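Local coordinates for protein heme-degrading monooxygenase HmoB (Mycobacterium tuberculosis, PDB 4NL5) that probably catalyses the oxidative breakdown of heme to mycobilin, using oxygen and an electron donor and releasing the iron, at residues A[5-10]-A[87-92]; A[18-23]-A[39-44]; A[9-14]-A[81-86]. All coordinates share one frame; numbering follows the deposited sequence.

The three contacts illustrate how one bound ligand can be held from a sheet, a helix and a loop at once. Contact 1 joins two neighbouring antiparallel strands, and contact 2 lays helix 16-25 over strand 36-46 of the same sheet; contact 2 is the buried one, contact 1 partly buried. Contact 3 shares I9 and E10 with contact 1 but continues past the strand end to the surface. All three reach heme and cyanide, with I9 CD1 against F23 CZ linking strand to helix. Chemistry follows place: ladder bonds and an amide donor in contact 1, aromatic packing beside a salt bridge in contact 2, backbone bonds in contact 3, whose loop binds a heme propionate.

Contact 1 (A[5-10]-A[87-92]); sequences KINAIE and ASLLEF. With HEM (protoporphyrin IX containing Fe), chain C; CYN (cyanide ion), chain D.
K5 and E91 sit opposite each other as a non-hydrogen-bonded pair of an antiparallel ladder, and their side chains close a salt bridge of 2.7 Å from K5 NZ to E91 OE1. The lysine reaches it through a bend at chi2 (-72°), beyond which the chain runs straight; its CD rests on E91 CG at 3.8 Å, and NZ takes the anti lone pair of OE1. A salt bridge to D60 and a water shared with F92 O also engage NZ.

Along the same face, N7 carries CG opposite the backbone N (chi1 -153°), which swings the carboxamide over the porphyrin. Its ND2 gives a nearly straight hydrogen bond to the cyanide N (2.8 Å, 171°) while lying 3.2 Å from HEM C4A. L89 CD1 touches the vinyl carbon HEM CBB at 3.5 Å, and I9 CD1 comes within 3.2 Å of the cyanide N.

The other face is apolar around I6, A8, L90 and F92 but polar at its S88 end, where a water links S88 OG, A8 O and E10 OE2. I6 packs CB to CB on L90, while I6 CD1 meets F92 CE2 (3.9 Å); that ring also packs on F52 of the second subunit.

The ladder thus serves both heme and dimer interface. A straight hydrogen bond from the N7 amide to the cyanide N suggests that N7 could also stabilise iron-bound dioxygen.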
loop_
_atom_site.group_PDB
_atom_site.type_symbol
_atom_site.label_atom_id
_atom_site.label_comp_id
_atom_site.label_asym_id
_atom_site.label_seq_id
_atom_site.Cartn_x
_atom_site.Cartn_y
_atom_site.Cartn_z
ATOM N N LYS A 5 -4.838 3.981 5.042
ATOM C CA LYS A 5 -5.183 3.061 6.104
ATOM C C LYS A 5 -5.254 1.703 5.464
ATOM O O LYS A 5 -6.113 1.464 4.621
ATOM C CB LYS A 5 -6.519 3.417 6.745
ATOM C CG LYS A 5 -6.648 4.890 7.146
ATOM C CD LYS A 5 -5.803 5.223 8.358
ATOM C CE LYS A 5 -6.066 6.678 8.801
ATOM N NZ LYS A 5 -5.209 7.073 9.939
ATOM N N ILE A 6 -4.344 0.825 5.856
ATOM C CA ILE A 6 -4.306 -0.521 5.303
ATOM C C ILE A 6 -4.877 -1.499 6.306
ATOM O O ILE A 6 -4.314 -1.646 7.386
ATOM C CB ILE A 6 -2.865 -0.958 4.971
ATOM C CG1 ILE A 6 -2.200 0.040 4.017
ATOM C CG2 ILE A 6 -2.867 -2.367 4.371
ATOM C CD1 ILE A 6 -0.780 -0.356 3.631
ATOM N N ASN A 7 -5.959 -2.189 5.947
ATOM C CA ASN A 7 -6.426 -3.295 6.761
ATOM C C ASN A 7 -5.740 -4.552 6.271
ATOM O O ASN A 7 -5.962 -4.994 5.136
ATOM C CB ASN A 7 -7.944 -3.439 6.704
ATOM C CG ASN A 7 -8.510 -4.090 7.952
ATOM O OD1 ASN A 7 -8.026 -3.846 9.054
ATOM N ND2 ASN A 7 -9.551 -4.903 7.786
ATOM N N ALA A 8 -4.883 -5.107 7.120
ATOM C CA ALA A 8 -4.159 -6.329 6.774
ATOM C C ALA A 8 -4.918 -7.530 7.307
ATOM O O ALA A 8 -4.964 -7.744 8.516
ATOM C CB ALA A 8 -2.755 -6.293 7.333
ATOM N N ILE A 9 -5.499 -8.306 6.395
ATOM C CA ILE A 9 -6.433 -9.379 6.747
ATOM C C ILE A 9 -5.763 -10.738 6.705
ATOM O O ILE A 9 -5.103 -11.075 5.730
ATOM C CB ILE A 9 -7.622 -9.395 5.788
ATOM C CG1 ILE A 9 -8.438 -8.119 5.915
ATOM C CG2 ILE A 9 -8.517 -10.605 6.050
ATOM C CD1 ILE A 9 -9.555 -8.061 4.911
ATOM N N GLU A 10 -5.934 -11.516 7.764
ATOM C CA GLU A 10 -5.475 -12.888 7.785
ATOM C C GLU A 10 -6.612 -13.795 7.324
ATOM O O GLU A 10 -7.728 -13.704 7.828
ATOM C CB GLU A 10 -4.991 -13.268 9.188
ATOM C CG GLU A 10 -3.939 -12.310 9.744
ATOM C CD GLU A 10 -3.813 -12.356 11.257
ATOM O OE1 GLU A 10 -3.950 -13.456 11.841
ATOM O OE2 GLU A 10 -3.590 -11.283 11.860
ATOM N N ALA A 87 -7.332 -9.269 11.734
ATOM C CA ALA A 87 -7.018 -8.097 10.933
ATOM C C ALA A 87 -6.252 -7.111 11.786
ATOM O O ALA A 87 -6.480 -7.024 12.993
ATOM C CB ALA A 87 -8.286 -7.455 10.375
ATOM N N SER A 88 -5.335 -6.386 11.150
ATOM C CA SER A 88 -4.564 -5.324 11.805
ATOM C C SER A 88 -4.639 -4.069 10.953
ATOM O O SER A 88 -4.432 -4.140 9.750
ATOM C CB SER A 88 -3.098 -5.725 11.998
ATOM O OG SER A 88 -2.964 -6.935 12.724
ATOM N N LEU A 89 -4.940 -2.921 11.562
ATOM C CA LEU A 89 -4.957 -1.671 10.803
ATOM C C LEU A 89 -3.594 -0.974 10.819
ATOM O O LEU A 89 -3.079 -0.639 11.880
ATOM C CB LEU A 89 -6.019 -0.714 11.345
ATOM C CG LEU A 89 -6.216 0.534 10.477
ATOM C CD1 LEU A 89 -6.783 0.139 9.118
ATOM C CD2 LEU A 89 -7.124 1.565 11.174
ATOM N N LEU A 90 -3.021 -0.774 9.635
ATOM C CA LEU A 90 -1.738 -0.095 9.491
ATOM C C LEU A 90 -2.009 1.303 8.966
ATOM O O LEU A 90 -2.603 1.456 7.903
ATOM C CB LEU A 90 -0.820 -0.856 8.535
ATOM C CG LEU A 90 -0.837 -2.381 8.648
ATOM C CD1 LEU A 90 0.151 -3.016 7.642
ATOM C CD2 LEU A 90 -0.506 -2.815 10.065
ATOM N N GLU A 91 -1.597 2.323 9.714
ATOM C CA GLU A 91 -1.976 3.697 9.385
ATOM C C GLU A 91 -0.753 4.526 9.006
ATOM O O GLU A 91 0.241 4.516 9.726
ATOM C CB GLU A 91 -2.695 4.349 10.562
ATOM C CG GLU A 91 -3.863 3.534 11.097
ATOM C CD GLU A 91 -4.605 4.253 12.208
ATOM O OE1 GLU A 91 -5.008 5.423 12.010
ATOM O OE2 GLU A 91 -4.749 3.657 13.291
ATOM N N PHE A 92 -0.862 5.245 7.891
ATOM C CA PHE A 92 0.239 6.010 7.297
ATOM C C PHE A 92 -0.202 7.407 6.885
ATOM O O PHE A 92 -1.375 7.642 6.626
ATOM C CB PHE A 92 0.794 5.307 6.047
ATOM C CG PHE A 92 1.356 3.943 6.307
ATOM C CD1 PHE A 92 2.705 3.776 6.578
ATOM C CD2 PHE A 92 0.533 2.813 6.252
ATOM C CE1 PHE A 92 3.236 2.503 6.805
ATOM C CE2 PHE A 92 1.058 1.549 6.491
ATOM C CZ PHE A 92 2.413 1.398 6.764
HETATM C CHA HEM C . -13.520 -7.657 6.498
HETATM C CHB HEM C . -12.468 -3.562 8.848
HETATM C CHC HEM C . -12.164 -1.367 4.541
HETATM C CHD HEM C . -15.047 -4.859 2.825
HETATM C C1A HEM C . -13.157 -6.781 7.493
HETATM C C2A HEM C . -12.826 -7.138 8.858
HETATM C C3A HEM C . -12.533 -6.011 9.509
HETATM C C4A HEM C . -12.683 -4.900 8.589
HETATM C CMA HEM C . -12.102 -5.919 10.990
HETATM C CAA HEM C . -12.793 -8.573 9.444
HETATM C CBA HEM C . -14.123 -8.914 10.117
HETATM C CGA HEM C . -15.266 -8.940 9.128
HETATM O O1A HEM C . -16.178 -8.070 9.228
HETATM O O2A HEM C . -15.276 -9.832 8.236
HETATM C C1B HEM C . -12.130 -2.656 7.861
HETATM C C2B HEM C . -11.290 -1.477 8.011
HETATM C C3B HEM C . -11.212 -0.868 6.804
HETATM C C4B HEM C . -11.988 -1.653 5.870
HETATM C CMB HEM C . -10.654 -1.071 9.359
HETATM C CAB HEM C . -10.459 0.399 6.327
HETATM C CBB HEM C . -9.364 0.877 6.919
HETATM C C1C HEM C . -13.001 -2.091 3.725
HETATM C C2C HEM C . -13.456 -1.683 2.412
HETATM C C3C HEM C . -14.250 -2.665 1.936
HETATM C C4C HEM C . -14.320 -3.700 2.944
HETATM C CMC HEM C . -13.028 -0.354 1.732
HETATM C CAC HEM C . -15.019 -2.801 0.596
HETATM C CBC HEM C . -15.098 -1.855 -0.342
HETATM C C1D HEM C . -14.825 -5.974 3.583
HETATM C C2D HEM C . -15.200 -7.317 3.218
HETATM C C3D HEM C . -14.707 -8.190 4.365
HETATM C C4D HEM C . -14.092 -7.291 5.304
HETATM C CMD HEM C . -15.929 -7.754 1.928
HETATM C CAD HEM C . -14.836 -9.722 4.520
HETATM C CBD HEM C . -16.229 -10.047 5.026
HETATM C CGD HEM C . -16.437 -11.544 5.043
HETATM O O1D HEM C . -17.607 -11.981 5.196
HETATM O O2D HEM C . -15.444 -12.303 4.898
HETATM N NA HEM C . -13.059 -5.405 7.356
HETATM N NB HEM C . -12.532 -2.726 6.543
HETATM N NC HEM C . -13.556 -3.327 4.036
HETATM N ND HEM C . -14.172 -6.006 4.803
HETATM FE FE HEM C . -13.347 -4.382 5.690
HETATM C C CYN D . -11.560 -4.694 4.645
HETATM N N CYN D . -10.676 -5.123 5.214
HETATM O O HOH W 1 -2.831 7.922 9.099
HETATM O O HOH W 2 -3.035 -8.916 10.663
#

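Contact 2 (A[18-23]-A[39-44]). With HEM (protoporphyrin IX containing Fe), chain C; CYN (cyanide ion), chain D.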
loop_
_atom_site.group_PDB
_atom_site.type_symbol
_atom_site.label_atom_id
_atom_site.label_comp_id
_atom_site.label_asym_id
_atom_site.label_seq_id
_atom_site.Cartn_x
_atom_site.Cartn_y
_atom_site.Cartn_z
ATOM N N GLU A 18 -12.787 -16.700 -2.077
ATOM C CA GLU A 18 -14.037 -16.304 -1.429
ATOM C C GLU A 18 -13.935 -14.890 -0.850
ATOM O O GLU A 18 -14.871 -14.095 -0.973
ATOM C CB GLU A 18 -14.422 -17.300 -0.335
ATOM C CG GLU A 18 -15.699 -16.927 0.416
ATOM C CD GLU A 18 -16.932 -16.974 -0.469
ATOM O OE1 GLU A 18 -16.896 -17.679 -1.503
ATOM O OE2 GLU A 18 -17.929 -16.295 -0.142
ATOM N N LEU A 19 -12.809 -14.577 -0.213
ATOM C CA LEU A 19 -12.600 -13.224 0.304
ATOM C C LEU A 19 -12.666 -12.206 -0.833
ATOM O O LEU A 19 -13.350 -11.188 -0.745
ATOM C CB LEU A 19 -11.259 -13.114 1.031
ATOM C CG LEU A 19 -11.010 -11.738 1.646
ATOM C CD1 LEU A 19 -11.589 -11.676 3.052
ATOM C CD2 LEU A 19 -9.539 -11.409 1.658
ATOM N N GLU A 20 -11.961 -12.508 -1.915
ATOM C CA GLU A 20 -11.913 -11.626 -3.067
ATOM C C GLU A 20 -13.305 -11.430 -3.646
ATOM O O GLU A 20 -13.690 -10.322 -4.020
ATOM C CB GLU A 20 -10.968 -12.204 -4.123
ATOM C CG GLU A 20 -9.513 -12.198 -3.693
ATOM C CD GLU A 20 -8.607 -12.891 -4.689
ATOM O OE1 GLU A 20 -9.045 -13.135 -5.836
ATOM O OE2 GLU A 20 -7.442 -13.167 -4.331
ATOM N N LYS A 21 -14.063 -12.519 -3.694
ATOM C CA LYS A 21 -15.419 -12.492 -4.209
ATOM C C LYS A 21 -16.283 -11.507 -3.430
ATOM O O LYS A 21 -16.952 -10.652 -4.007
ATOM C CB LYS A 21 -16.019 -13.899 -4.146
ATOM C CG LYS A 21 -17.475 -13.997 -4.527
ATOM C CD LYS A 21 -17.920 -15.456 -4.514
ATOM C CE LYS A 21 -19.380 -15.608 -4.894
ATOM N NZ LYS A 21 -19.783 -17.042 -4.948
ATOM N N ARG A 22 -16.231 -11.626 -2.107
ATOM C CA ARG A 22 -17.019 -10.785 -1.220
ATOM C C ARG A 22 -16.616 -9.312 -1.317
ATOM O O ARG A 22 -17.475 -8.438 -1.325
ATOM C CB ARG A 22 -16.891 -11.290 0.213
ATOM C CG ARG A 22 -17.525 -12.667 0.401
ATOM C CD ARG A 22 -17.366 -13.181 1.818
ATOM N NE ARG A 22 -17.776 -14.581 1.885
ATOM C CZ ARG A 22 -18.003 -15.246 3.009
ATOM N NH1 ARG A 22 -17.870 -14.638 4.182
ATOM N NH2 ARG A 22 -18.377 -16.519 2.952
ATOM N N PHE A 23 -15.319 -9.032 -1.381
ATOM C CA PHE A 23 -14.869 -7.656 -1.622
ATOM C C PHE A 23 -15.416 -7.102 -2.938
ATOM O O PHE A 23 -15.849 -5.955 -3.003
ATOM C CB PHE A 23 -13.339 -7.566 -1.618
ATOM C CG PHE A 23 -12.760 -7.245 -0.270
ATOM C CD1 PHE A 23 -12.570 -5.929 0.126
ATOM C CD2 PHE A 23 -12.433 -8.262 0.613
ATOM C CE1 PHE A 23 -12.046 -5.635 1.378
ATOM C CE2 PHE A 23 -11.910 -7.981 1.861
ATOM C CZ PHE A 23 -11.717 -6.664 2.245
ATOM N N PHE A 39 -9.760 2.508 -3.004
ATOM C CA PHE A 39 -9.039 1.428 -2.368
ATOM C C PHE A 39 -8.604 0.379 -3.367
ATOM O O PHE A 39 -9.123 0.295 -4.473
ATOM C CB PHE A 39 -9.888 0.783 -1.263
ATOM C CG PHE A 39 -10.814 -0.325 -1.741
ATOM C CD1 PHE A 39 -10.487 -1.657 -1.538
ATOM C CD2 PHE A 39 -12.030 -0.026 -2.337
ATOM C CE1 PHE A 39 -11.338 -2.667 -1.955
ATOM C CE2 PHE A 39 -12.881 -1.027 -2.758
ATOM C CZ PHE A 39 -12.534 -2.354 -2.564
ATOM N N GLN A 40 -7.602 -0.381 -2.961
ATOM C CA GLN A 40 -7.166 -1.555 -3.703
ATOM C C GLN A 40 -7.187 -2.737 -2.772
ATOM O O GLN A 40 -6.857 -2.608 -1.588
ATOM C CB GLN A 40 -5.757 -1.374 -4.279
ATOM C CG GLN A 40 -5.623 -0.220 -5.277
ATOM C CD GLN A 40 -5.500 1.125 -4.598
ATOM O OE1 GLN A 40 -4.811 1.262 -3.583
ATOM N NE2 GLN A 40 -6.167 2.132 -5.155
ATOM N N LEU A 41 -7.582 -3.882 -3.311
ATOM C CA LEU A 41 -7.443 -5.147 -2.621
ATOM C C LEU A 41 -6.217 -5.856 -3.176
ATOM O O LEU A 41 -6.169 -6.176 -4.361
ATOM C CB LEU A 41 -8.689 -6.017 -2.802
ATOM C CG LEU A 41 -8.555 -7.411 -2.180
ATOM C CD1 LEU A 41 -8.428 -7.310 -0.663
ATOM C CD2 LEU A 41 -9.737 -8.301 -2.555
ATOM N N LEU A 42 -5.242 -6.109 -2.314
ATOM C CA LEU A 42 -3.972 -6.700 -2.735
ATOM C C LEU A 42 -3.820 -8.140 -2.265
ATOM O O LEU A 42 -3.814 -8.399 -1.065
ATOM C CB LEU A 42 -2.802 -5.886 -2.191
ATOM C CG LEU A 42 -2.778 -4.413 -2.599
ATOM C CD1 LEU A 42 -1.461 -3.726 -2.177
ATOM C CD2 LEU A 42 -3.021 -4.288 -4.094
ATOM N N ARG A 43 -3.656 -9.049 -3.224
ATOM C CA ARG A 43 -3.412 -10.465 -2.952
ATOM C C ARG A 43 -1.934 -10.724 -2.727
ATOM O O ARG A 43 -1.121 -10.400 -3.588
ATOM C CB ARG A 43 -3.880 -11.324 -4.125
ATOM C CG ARG A 43 -3.586 -12.808 -3.958
ATOM C CD ARG A 43 -3.716 -13.521 -5.292
ATOM N NE ARG A 43 -5.049 -13.404 -5.868
ATOM C CZ ARG A 43 -5.289 -12.935 -7.088
ATOM N NH1 ARG A 43 -4.282 -12.517 -7.844
ATOM N NH2 ARG A 43 -6.534 -12.856 -7.545
ATOM N N PRO A 44 -1.579 -11.323 -1.585
ATOM C CA PRO A 44 -0.164 -11.570 -1.286
ATOM C C PRO A 44 0.454 -12.636 -2.188
ATOM O O PRO A 44 -0.199 -13.632 -2.504
ATOM C CB PRO A 44 -0.193 -12.039 0.171
ATOM C CG PRO A 44 -1.554 -12.638 0.339
ATOM C CD PRO A 44 -2.464 -11.764 -0.490
HETATM C CHA HEM C . -13.520 -7.657 6.498
HETATM C CHB HEM C . -12.468 -3.562 8.848
HETATM C CHC HEM C . -12.164 -1.367 4.541
HETATM C CHD HEM C . -15.047 -4.859 2.825
HETATM C C1A HEM C . -13.157 -6.781 7.493
HETATM C C2A HEM C . -12.826 -7.138 8.858
HETATM C C3A HEM C . -12.533 -6.011 9.509
HETATM C C4A HEM C . -12.683 -4.900 8.589
HETATM C CMA HEM C . -12.102 -5.919 10.990
HETATM C CAA HEM C . -12.793 -8.573 9.444
HETATM C CBA HEM C . -14.123 -8.914 10.117
HETATM C CGA HEM C . -15.266 -8.940 9.128
HETATM O O1A HEM C . -16.178 -8.070 9.228
HETATM O O2A HEM C . -15.276 -9.832 8.236
HETATM C C1B HEM C . -12.130 -2.656 7.861
HETATM C C2B HEM C . -11.290 -1.477 8.011
HETATM C C3B HEM C . -11.212 -0.868 6.804
HETATM C C4B HEM C . -11.988 -1.653 5.870
HETATM C CMB HEM C . -10.654 -1.071 9.359
HETATM C CAB HEM C . -10.459 0.399 6.327
HETATM C CBB HEM C . -9.364 0.877 6.919
HETATM C C1C HEM C . -13.001 -2.091 3.725
HETATM C C2C HEM C . -13.456 -1.683 2.412
HETATM C C3C HEM C . -14.250 -2.665 1.936
HETATM C C4C HEM C . -14.320 -3.700 2.944
HETATM C CMC HEM C . -13.028 -0.354 1.732
HETATM C CAC HEM C . -15.019 -2.801 0.596
HETATM C CBC HEM C . -15.098 -1.855 -0.342
HETATM C C1D HEM C . -14.825 -5.974 3.583
HETATM C C2D HEM C . -15.200 -7.317 3.218
HETATM C C3D HEM C . -14.707 -8.190 4.365
HETATM C C4D HEM C . -14.092 -7.291 5.304
HETATM C CMD HEM C . -15.929 -7.754 1.928
HETATM C CAD HEM C . -14.836 -9.722 4.520
HETATM C CBD HEM C . -16.229 -10.047 5.026
HETATM C CGD HEM C . -16.437 -11.544 5.043
HETATM O O1D HEM C . -17.607 -11.981 5.196
HETATM O O2D HEM C . -15.444 -12.303 4.898
HETATM N NA HEM C . -13.059 -5.405 7.356
HETATM N NB HEM C . -12.532 -2.726 6.543
HETATM N NC HEM C . -13.556 -3.327 4.036
HETATM N ND HEM C . -14.172 -6.006 4.803
HETATM FE FE HEM C . -13.347 -4.382 5.690
HETATM C C CYN D . -11.560 -4.694 4.645
HETATM N N CYN D . -10.676 -5.123 5.214
#
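The cyanide-side wall of the heme pocket forms where helix 16-25 covers strand 36-46. L41 CD1 stands over the centre of the F23 ring, 4.2 Å from the centroid and 4° off the normal, a CH-pi contact, while the porphyrin covers the opposite face, with HEM C2D 3.6 Å above the F23 ring plane. The ring edge points at the ligand: F23 CZ is 3.1 Å from the cyanide C. A chi1 of -92°, away from a staggered value, goes with this placement. Beside it, F39 lays CE2 and CZ against the vinyl carbon HEM CBC, with F39 CE1 4.1 Å from F23 CD1.

Farther out, R43 grips E20 side-on, NE to OE2 at 2.9 Å and NH2 to OE1 at 3.1 Å, with the two planes 48° apart. Y51 OH also bonds E20 OE2, and E93 of the second subunit takes R43 NH1. On the helix's heme side, the bond from R22 NE to E18 OE2 is consistent with fixing the guanidinium, whose NH1 bonds propionate oxygen HEM O1D (2.9 Å) and N81 O. Helix on antiparallel sheet, continued by the partner subunit, is typical of the dimeric alpha+beta barrel.

Contact 3 (A[9-14]-A[81-86]); sequences IEVPAG and NPVATG. With HEM (protoporphyrin IX containing Fe), chain C; CYN (cyanide ion), chain D.
I9 and A84 meet where strand 3-10 of the alpha+beta barrel runs out and the loop before strand 86-98 binds a heme propionate. Their methyl carbons are jammed together: I9 CG2 lies 3.4 Å from A84 CB, closer than ordinary van der Waals contact.

Around this tight spot the backbones are stitched at two points. E10 N donates to G86 O (2.8 Å, 170°), and T85 N donates to E10 O, also at 2.8 Å. The CA-H of A84 leans on the same oxygen, so E10 O has one good N-H bond and a weaker CA-H contact. One cost remains, since G86 N is buried by the contact without a partner in the model. V11 CG1 and V83 CG1 extend the packed part at 3.8 Å, their branches slanting past each other, with helix 16-25 against both valines. P12 is close on its V83 side as well, its CD 3.4 Å from V83 O.

Otherwise P12 is exposed, as is T85, and here lies the solvent side: the P12 ring carbon CG meets the T85 methyl CG2 at 3.8 Å. T85 can do this because chi1 of 50° sets OG1 between its backbone N and carbonyl carbon, on the E10 side, and leaves the methyl for the proline.

The same V83 faces the cofactor with its backbone: V83 N gives HEM O2D a virtually linear hydrogen bond of 2.8 Å (178°).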
loop_
_atom_site.group_PDB
_atom_site.type_symbol
_atom_site.label_atom_id
_atom_site.label_comp_id
_atom_site.label_asym_id
_atom_site.label_seq_id
_atom_site.Cartn_x
_atom_site.Cartn_y
_atom_site.Cartn_z
ATOM N N ILE A 9 -5.499 -8.306 6.395
ATOM C CA ILE A 9 -6.433 -9.379 6.747
ATOM C C ILE A 9 -5.763 -10.738 6.705
ATOM O O ILE A 9 -5.103 -11.075 5.730
ATOM C CB ILE A 9 -7.622 -9.395 5.788
ATOM C CG1 ILE A 9 -8.438 -8.119 5.915
ATOM C CG2 ILE A 9 -8.517 -10.605 6.050
ATOM C CD1 ILE A 9 -9.555 -8.061 4.911
ATOM N N GLU A 10 -5.934 -11.516 7.764
ATOM C CA GLU A 10 -5.475 -12.888 7.785
ATOM C C GLU A 10 -6.612 -13.795 7.324
ATOM O O GLU A 10 -7.728 -13.704 7.828
ATOM C CB GLU A 10 -4.991 -13.268 9.188
ATOM C CG GLU A 10 -3.939 -12.310 9.744
ATOM C CD GLU A 10 -3.813 -12.356 11.257
ATOM O OE1 GLU A 10 -3.950 -13.456 11.841
ATOM O OE2 GLU A 10 -3.590 -11.283 11.860
ATOM N N VAL A 11 -6.349 -14.648 6.345
ATOM C CA VAL A 11 -7.364 -15.612 5.928
ATOM C C VAL A 11 -6.783 -17.013 5.899
ATOM O O VAL A 11 -5.587 -17.184 5.678
ATOM C CB VAL A 11 -7.964 -15.276 4.533
ATOM C CG1 VAL A 11 -8.634 -13.909 4.554
ATOM C CG2 VAL A 11 -6.908 -15.338 3.459
ATOM N N PRO A 12 -7.629 -18.023 6.156
ATOM C CA PRO A 12 -7.213 -19.424 6.058
ATOM C C PRO A 12 -6.685 -19.777 4.671
ATOM O O PRO A 12 -6.989 -19.099 3.695
ATOM C CB PRO A 12 -8.504 -20.192 6.352
ATOM C CG PRO A 12 -9.285 -19.267 7.231
ATOM C CD PRO A 12 -8.994 -17.892 6.700
ATOM N N ALA A 13 -5.879 -20.826 4.592
ATOM C CA ALA A 13 -5.457 -21.346 3.298
ATOM C C ALA A 13 -6.678 -21.667 2.441
ATOM O O ALA A 13 -7.657 -22.252 2.932
ATOM C CB ALA A 13 -4.590 -22.590 3.476
ATOM N N GLY A 14 -6.638 -21.246 1.179
ATOM C CA GLY A 14 -7.708 -21.558 0.241
ATOM C C GLY A 14 -8.891 -20.617 0.321
ATOM O O GLY A 14 -9.830 -20.692 -0.474
ATOM N N ASN A 81 -20.879 -16.088 8.114
ATOM C CA ASN A 81 -19.573 -16.668 8.383
ATOM C C ASN A 81 -18.473 -15.886 7.664
ATOM O O ASN A 81 -18.081 -16.246 6.555
ATOM C CB ASN A 81 -19.546 -18.135 7.962
ATOM N N PRO A 82 -17.985 -14.804 8.291
ATOM C CA PRO A 82 -16.889 -14.024 7.707
ATOM C C PRO A 82 -15.648 -14.882 7.528
ATOM O O PRO A 82 -15.415 -15.794 8.323
ATOM C CB PRO A 82 -16.658 -12.901 8.728
ATOM C CG PRO A 82 -17.376 -13.325 9.970
ATOM C CD PRO A 82 -18.514 -14.186 9.518
ATOM N N VAL A 83 -14.873 -14.587 6.486
ATOM C CA VAL A 83 -13.722 -15.395 6.104
ATOM C C VAL A 83 -12.496 -15.160 6.981
ATOM O O VAL A 83 -11.801 -16.101 7.365
ATOM C CB VAL A 83 -13.315 -15.105 4.630
ATOM C CG1 VAL A 83 -11.974 -15.723 4.308
ATOM C CG2 VAL A 83 -14.384 -15.581 3.661
ATOM N N ALA A 84 -12.234 -13.893 7.285
ATOM C CA ALA A 84 -11.010 -13.492 7.976
ATOM C C ALA A 84 -10.876 -14.075 9.372
ATOM O O ALA A 84 -11.859 -14.202 10.108
ATOM C CB ALA A 84 -10.930 -11.977 8.041
ATOM N N THR A 85 -9.652 -14.416 9.749
ATOM C CA THR A 85 -9.416 -14.901 11.101
ATOM C C THR A 85 -8.764 -13.821 11.967
ATOM O O THR A 85 -8.631 -13.977 13.180
ATOM C CB THR A 85 -8.554 -16.161 11.087
ATOM O OG1 THR A 85 -7.406 -15.935 10.272
ATOM C CG2 THR A 85 -9.342 -17.315 10.502
ATOM N N GLY A 86 -8.374 -12.717 11.342
ATOM C CA GLY A 86 -7.773 -11.620 12.078
ATOM C C GLY A 86 -7.521 -10.450 11.157
ATOM O O GLY A 86 -7.503 -10.608 9.942
HETATM C CHA HEM C . -13.520 -7.657 6.498
HETATM C CHB HEM C . -12.468 -3.562 8.848
HETATM C CHC HEM C . -12.164 -1.367 4.541
HETATM C CHD HEM C . -15.047 -4.859 2.825
HETATM C C1A HEM C . -13.157 -6.781 7.493
HETATM C C2A HEM C . -12.826 -7.138 8.858
HETATM C C3A HEM C . -12.533 -6.011 9.509
HETATM C C4A HEM C . -12.683 -4.900 8.589
HETATM C CMA HEM C . -12.102 -5.919 10.990
HETATM C CAA HEM C . -12.793 -8.573 9.444
HETATM C CBA HEM C . -14.123 -8.914 10.117
HETATM C CGA HEM C . -15.266 -8.940 9.128
HETATM O O1A HEM C . -16.178 -8.070 9.228
HETATM O O2A HEM C . -15.276 -9.832 8.236
HETATM C C1B HEM C . -12.130 -2.656 7.861
HETATM C C2B HEM C . -11.290 -1.477 8.011
HETATM C C3B HEM C . -11.212 -0.868 6.804
HETATM C C4B HEM C . -11.988 -1.653 5.870
HETATM C CMB HEM C . -10.654 -1.071 9.359
HETATM C CAB HEM C . -10.459 0.399 6.327
HETATM C CBB HEM C . -9.364 0.877 6.919
HETATM C C1C HEM C . -13.001 -2.091 3.725
HETATM C C2C HEM C . -13.456 -1.683 2.412
HETATM C C3C HEM C . -14.250 -2.665 1.936
HETATM C C4C HEM C . -14.320 -3.700 2.944
HETATM C CMC HEM C . -13.028 -0.354 1.732
HETATM C CAC HEM C . -15.019 -2.801 0.596
HETATM C CBC HEM C . -15.098 -1.855 -0.342
HETATM C C1D HEM C . -14.825 -5.974 3.583
HETATM C C2D HEM C . -15.200 -7.317 3.218
HETATM C C3D HEM C . -14.707 -8.190 4.365
HETATM C C4D HEM C . -14.092 -7.291 5.304
HETATM C CMD HEM C . -15.929 -7.754 1.928
HETATM C CAD HEM C . -14.836 -9.722 4.520
HETATM C CBD HEM C . -16.229 -10.047 5.026
HETATM C CGD HEM C . -16.437 -11.544 5.043
HETATM O O1D HEM C . -17.607 -11.981 5.196
HETATM O O2D HEM C . -15.444 -12.303 4.898
HETATM N NA HEM C . -13.059 -5.405 7.356
HETATM N NB HEM C . -12.532 -2.726 6.543
HETATM N NC HEM C . -13.556 -3.327 4.036
HETATM N ND HEM C . -14.172 -6.006 4.803
HETATM FE FE HEM C . -13.347 -4.382 5.690
HETATM C C CYN D . -11.560 -4.694 4.645
HETATM N N CYN D . -10.676 -5.123 5.214
HETATM O O HOH W 3 -5.563 -15.280 11.939
#